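Local structure of factor essential for expression of methicillin resistance (Staphylococcus aureus, 1LRZ) at residues A[18-23]-A[391-396]; A[106-111]-A[152-157]. The protein adds glycines 2 and 3 of the pentaglycine bridge of staphylococcal peptidoglycan, taking glycine from glycyl-tRNA(Gly). All coordinates share one frame; numbering follows the deposited sequence.

Interaction 1 (A[18-23]-A[391-396]); sequences MPYSHF and IEYVGD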
# COMPACT_ATOMS: atom_id res chain seq x y z
N MET A 18 -2.61 1.16 -18.23
CA MET A 18 -1.18 0.88 -18.31
C MET A 18 -0.54 0.34 -17.03
O MET A 18 -0.96 0.67 -15.92
CB MET A 18 -0.44 2.17 -18.72
CG MET A 18 -0.69 2.65 -20.19
SD MET A 18 0.10 1.56 -21.39
CE MET A 18 1.72 2.18 -21.41
N PRO A 19 0.49 -0.51 -17.19
CA PRO A 19 1.19 -1.06 -16.02
C PRO A 19 2.07 0.06 -15.49
O PRO A 19 2.45 0.97 -16.23
CB PRO A 19 2.02 -2.20 -16.62
CG PRO A 19 2.28 -1.73 -18.02
CD PRO A 19 0.93 -1.17 -18.43
N TYR A 20 2.41 0.01 -14.21
CA TYR A 20 3.24 1.03 -13.59
C TYR A 20 2.71 2.45 -13.77
O TYR A 20 3.43 3.37 -14.15
CB TYR A 20 4.69 0.91 -14.09
CG TYR A 20 5.44 -0.22 -13.40
CD1 TYR A 20 5.82 -0.12 -12.06
CD2 TYR A 20 5.68 -1.43 -14.06
CE1 TYR A 20 6.41 -1.19 -11.38
CE2 TYR A 20 6.28 -2.51 -13.39
CZ TYR A 20 6.64 -2.38 -12.06
OH TYR A 20 7.20 -3.44 -11.39
N SER A 21 1.42 2.61 -13.53
CA SER A 21 0.80 3.93 -13.57
C SER A 21 0.53 4.12 -12.08
O SER A 21 -0.32 3.46 -11.51
CB SER A 21 -0.50 3.91 -14.37
OG SER A 21 -1.29 2.78 -14.03
N HIS A 22 1.29 5.01 -11.45
CA HIS A 22 1.19 5.28 -10.01
C HIS A 22 -0.15 5.91 -9.63
O HIS A 22 -0.80 6.53 -10.49
CB HIS A 22 2.33 6.20 -9.59
CG HIS A 22 2.65 6.17 -8.13
ND1 HIS A 22 2.66 7.31 -7.35
CD2 HIS A 22 3.06 5.16 -7.32
CE1 HIS A 22 3.06 7.01 -6.13
NE2 HIS A 22 3.31 5.71 -6.09
N PHE A 23 -0.55 5.79 -8.36
CA PHE A 23 -1.83 6.35 -7.93
C PHE A 23 -1.83 7.88 -8.03
O PHE A 23 -2.89 8.49 -7.96
CB PHE A 23 -2.20 5.91 -6.50
CG PHE A 23 -1.20 6.31 -5.43
CD1 PHE A 23 -0.22 5.42 -5.00
CD2 PHE A 23 -1.25 7.58 -4.86
CE1 PHE A 23 0.69 5.78 -4.01
CE2 PHE A 23 -0.34 7.95 -3.87
CZ PHE A 23 0.63 7.05 -3.44
N ILE A 391 11.32 -4.41 -5.04
CA ILE A 391 11.54 -3.80 -6.34
C ILE A 391 12.24 -2.47 -6.09
O ILE A 391 11.75 -1.64 -5.32
CB ILE A 391 10.23 -3.55 -7.13
CG1 ILE A 391 9.53 -4.89 -7.40
CG2 ILE A 391 10.56 -2.84 -8.48
CD1 ILE A 391 8.19 -4.75 -8.13
N GLU A 392 13.41 -2.30 -6.69
CA GLU A 392 14.16 -1.05 -6.57
C GLU A 392 13.94 -0.29 -7.86
O GLU A 392 14.14 -0.84 -8.95
CB GLU A 392 15.66 -1.33 -6.39
CG GLU A 392 16.51 -0.05 -6.38
CD GLU A 392 18.00 -0.34 -6.22
OE1 GLU A 392 18.81 0.63 -6.21
OE2 GLU A 392 18.37 -1.53 -6.10
N TYR A 393 13.54 0.98 -7.75
CA TYR A 393 13.28 1.80 -8.92
C TYR A 393 14.49 2.64 -9.32
O TYR A 393 15.43 2.79 -8.54
CB TYR A 393 12.06 2.69 -8.67
CG TYR A 393 10.82 1.89 -8.33
CD1 TYR A 393 10.42 1.72 -7.01
CD2 TYR A 393 10.10 1.23 -9.33
CE1 TYR A 393 9.34 0.92 -6.67
CE2 TYR A 393 9.01 0.41 -9.00
CZ TYR A 393 8.63 0.26 -7.66
OH TYR A 393 7.55 -0.52 -7.32
N VAL A 394 14.48 3.18 -10.53
CA VAL A 394 15.61 3.96 -11.02
C VAL A 394 15.94 5.19 -10.19
O VAL A 394 17.10 5.57 -10.09
CB VAL A 394 15.40 4.40 -12.49
CG1 VAL A 394 15.44 3.16 -13.40
CG2 VAL A 394 14.07 5.12 -12.65
N GLY A 395 14.93 5.82 -9.59
CA GLY A 395 15.20 6.99 -8.77
C GLY A 395 14.80 8.32 -9.40
O GLY A 395 13.91 8.39 -10.25
N ASP A 396 15.50 9.37 -8.98
CA ASP A 396 15.22 10.74 -9.41
C ASP A 396 16.21 11.37 -10.38
O ASP A 396 17.41 11.16 -10.28
CB ASP A 396 15.13 11.64 -8.19
CG ASP A 396 14.11 11.15 -7.20
OD1 ASP A 396 14.36 10.11 -6.54
OD2 ASP A 396 13.04 11.80 -7.09
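Y20 reaches out of the loop between helices 8-16 and 27-35 and brings CE1 and OH, at the far end of its phenol, to Y393 and I391 of strand 389-393. The two tyrosine side chains run obliquely to one another. CE1 of Y20 lies 3.9 Å from CE2 of Y393, near the plane of the Y393 ring and at its edge, so the face of that ring is not what Y20 meets. I391 comes from the opposite direction, and its terminal methyl CD1 stops 3.7 Å from OH of Y20. The extended I391 chain, with CD1 anti to CA at chi2 178°, carries the methyl far enough to do this. The backbones stay well apart, the CA atoms of Y20 and Y393 being 11.1 Å from each other.

I391 and Y393 are two residues apart on the strand, and both direct their CB toward the loop. The Y20 side chain also touches P112 of the adjoining strand 112-116. Two residues on, H22 bonds through NE2 to Y364 OH and touches R74 of strand 67-78, so the loop lies between the seven-stranded sheet and the nine-stranded sheet that holds 389-393.

Between the segments the contact is small, burying 99 Å² in all, and is consistent with van der Waals packing and exclusion of water. The hydroxyl oxygen of Y20 meets only a methyl here but is hydrogen-bonded to R360; the direction of the phenol is therefore likely set by R360 together with I391 and Y393.

Interaction 2 (A[106-111]-A[152-157]); sequences HIDPYL and VLQIRY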
# COMPACT_ATOMS: atom_id res chain seq x y z
N HIS A 106 12.06 18.02 -12.43
CA HIS A 106 12.34 16.87 -11.58
C HIS A 106 11.44 15.68 -11.95
O HIS A 106 10.21 15.79 -11.89
CB HIS A 106 12.12 17.30 -10.12
CG HIS A 106 12.24 16.19 -9.13
ND1 HIS A 106 11.78 16.31 -7.83
CD2 HIS A 106 12.75 14.94 -9.23
CE1 HIS A 106 12.00 15.18 -7.18
NE2 HIS A 106 12.59 14.34 -8.01
N ILE A 107 12.04 14.57 -12.35
CA ILE A 107 11.26 13.37 -12.69
C ILE A 107 11.65 12.18 -11.80
O ILE A 107 12.82 12.02 -11.43
CB ILE A 107 11.45 12.95 -14.17
CG1 ILE A 107 12.92 12.60 -14.43
CG2 ILE A 107 10.99 14.09 -15.11
CD1 ILE A 107 13.17 11.88 -15.75
N ASP A 108 10.66 11.36 -11.46
CA ASP A 108 10.89 10.17 -10.65
C ASP A 108 9.96 9.07 -11.18
O ASP A 108 9.00 8.66 -10.54
CB ASP A 108 10.65 10.47 -9.14
CG ASP A 108 9.26 11.02 -8.84
OD1 ASP A 108 8.93 11.12 -7.64
OD2 ASP A 108 8.49 11.35 -9.76
N PRO A 109 10.26 8.58 -12.40
CA PRO A 109 9.48 7.53 -13.07
C PRO A 109 9.33 6.25 -12.26
O PRO A 109 10.26 5.79 -11.60
CB PRO A 109 10.23 7.32 -14.39
CG PRO A 109 11.63 7.62 -14.03
CD PRO A 109 11.51 8.85 -13.13
N TYR A 110 8.12 5.71 -12.33
CA TYR A 110 7.73 4.47 -11.65
C TYR A 110 8.26 3.39 -12.59
O TYR A 110 7.50 2.70 -13.27
CB TYR A 110 6.20 4.43 -11.56
CG TYR A 110 5.63 3.45 -10.55
CD1 TYR A 110 4.27 3.15 -10.56
CD2 TYR A 110 6.43 2.86 -9.56
CE1 TYR A 110 3.71 2.29 -9.62
CE2 TYR A 110 5.88 1.98 -8.61
CZ TYR A 110 4.51 1.71 -8.65
OH TYR A 110 3.94 0.89 -7.71
N LEU A 111 9.58 3.26 -12.61
CA LEU A 111 10.29 2.34 -13.50
C LEU A 111 11.25 1.44 -12.74
O LEU A 111 12.22 1.93 -12.17
CB LEU A 111 11.08 3.17 -14.53
CG LEU A 111 11.91 2.45 -15.59
CD1 LEU A 111 10.98 1.62 -16.46
CD2 LEU A 111 12.67 3.47 -16.45
N VAL A 152 12.19 14.84 0.83
CA VAL A 152 11.61 15.22 -0.46
C VAL A 152 11.43 14.07 -1.44
O VAL A 152 10.32 13.83 -1.93
CB VAL A 152 12.48 16.28 -1.16
CG1 VAL A 152 11.82 16.73 -2.45
CG2 VAL A 152 12.69 17.46 -0.23
N LEU A 153 12.51 13.35 -1.73
CA LEU A 153 12.46 12.26 -2.68
C LEU A 153 11.60 11.07 -2.26
O LEU A 153 11.62 10.65 -1.10
CB LEU A 153 13.88 11.79 -3.00
CG LEU A 153 14.86 12.92 -3.34
CD1 LEU A 153 16.22 12.34 -3.70
CD2 LEU A 153 14.32 13.72 -4.52
N GLN A 154 10.84 10.54 -3.21
CA GLN A 154 10.01 9.37 -2.94
C GLN A 154 10.94 8.18 -2.63
O GLN A 154 12.06 8.11 -3.15
CB GLN A 154 9.15 9.03 -4.18
CG GLN A 154 8.14 10.09 -4.59
CD GLN A 154 7.25 10.52 -3.44
OE1 GLN A 154 6.71 9.69 -2.71
NE2 GLN A 154 7.10 11.83 -3.27
N ILE A 155 10.48 7.27 -1.78
CA ILE A 155 11.27 6.10 -1.42
C ILE A 155 11.47 5.25 -2.69
O ILE A 155 10.50 4.98 -3.42
CB ILE A 155 10.56 5.26 -0.32
CG1 ILE A 155 11.38 4.01 -0.00
CG2 ILE A 155 9.17 4.87 -0.77
CD1 ILE A 155 12.80 4.32 0.46
N ARG A 156 12.71 4.85 -2.94
CA ARG A 156 13.07 4.07 -4.13
C ARG A 156 12.84 2.57 -4.05
O ARG A 156 13.06 1.86 -5.04
CB ARG A 156 14.54 4.29 -4.52
CG ARG A 156 14.88 5.56 -5.29
CD ARG A 156 16.26 5.45 -5.98
NE ARG A 156 17.26 4.84 -5.11
CZ ARG A 156 17.88 3.69 -5.36
NH1 ARG A 156 17.60 3.01 -6.48
NH2 ARG A 156 18.74 3.20 -4.49
N TYR A 157 12.40 2.06 -2.90
CA TYR A 157 12.18 0.62 -2.75
C TYR A 157 10.78 0.26 -2.28
O TYR A 157 10.27 0.87 -1.34
CB TYR A 157 13.18 0.02 -1.76
CG TYR A 157 14.64 0.23 -2.09
CD1 TYR A 157 15.27 1.46 -1.85
CD2 TYR A 157 15.41 -0.81 -2.60
CE1 TYR A 157 16.64 1.65 -2.12
CE2 TYR A 157 16.77 -0.64 -2.87
CZ TYR A 157 17.37 0.59 -2.63
OH TYR A 157 18.72 0.75 -2.87
O HOH W 1 10.87 11.61 -5.89
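D108 holds its carboxylate carbon between the backbone N and the carbonyl carbon, chi1 57°, and Q154 folds back at chi2, -52°; together these turns set OD1 of D108 beside the aliphatic part of the glutamine. The nearest approach is to a methylene and not to the amide, with OD1 of D108 3.3 Å from CG of Q154. The carboxylate and amide planes are steeply inclined, 71° apart, and the two side chains meet at a slant.

A water supplies the polar link. It donates to OD1 of D108 at 2.7 Å and accepts from the backbone N of Q154 at 2.9 Å, joining the carboxylate to the main chain of 152-157. Y71 OH also bonds to OD1, and the backbone N of R74 holds OD2, so both carboxylate oxygens have partners on strand 67-78 and the group is fixed in rotation.

Two residues earlier, the H106 ring meets L153 obliquely, its CE1 3.8 Å from CD2 of L153 and its NE2 only slightly farther. Both ring nitrogens are engaged elsewhere, ND1 with Y69 and NE2 with D396, which fixes the turn of the imidazole presented to the methyl.

The arrangement is that of a strand end running out into a loop: chain 102-107 leaves its seven-stranded mixed sheet at D108, soon passes an inverse gamma turn centred on Y110, and is bridged by water to the irregular chain leading into strand 157-162 of the other mixed sheet.

How the interactions relate
Interaction 1 is the more deeply buried, with a meeting of tyrosines and isoleucine; interaction 2 is partly buried and combines a histidine–leucine contact with a water bridge. Their centres lie 8 Å apart, and segment 391-396 of interaction 1 touches both segments of interaction 2. E392 OE1 forms a salt bridge with R156 NH1 at 2.7 Å. Y393, besides meeting Y20, packs through OH on the Y110 ring. Interaction 1 joins the 18-23 loop to the nine-stranded sheet, whereas interaction 2 connects chains leaving one sheet and entering the other. Charged and polar ties thus run from 391-396 to the chains of interaction 2, while Y20 meets the strand mainly by packing.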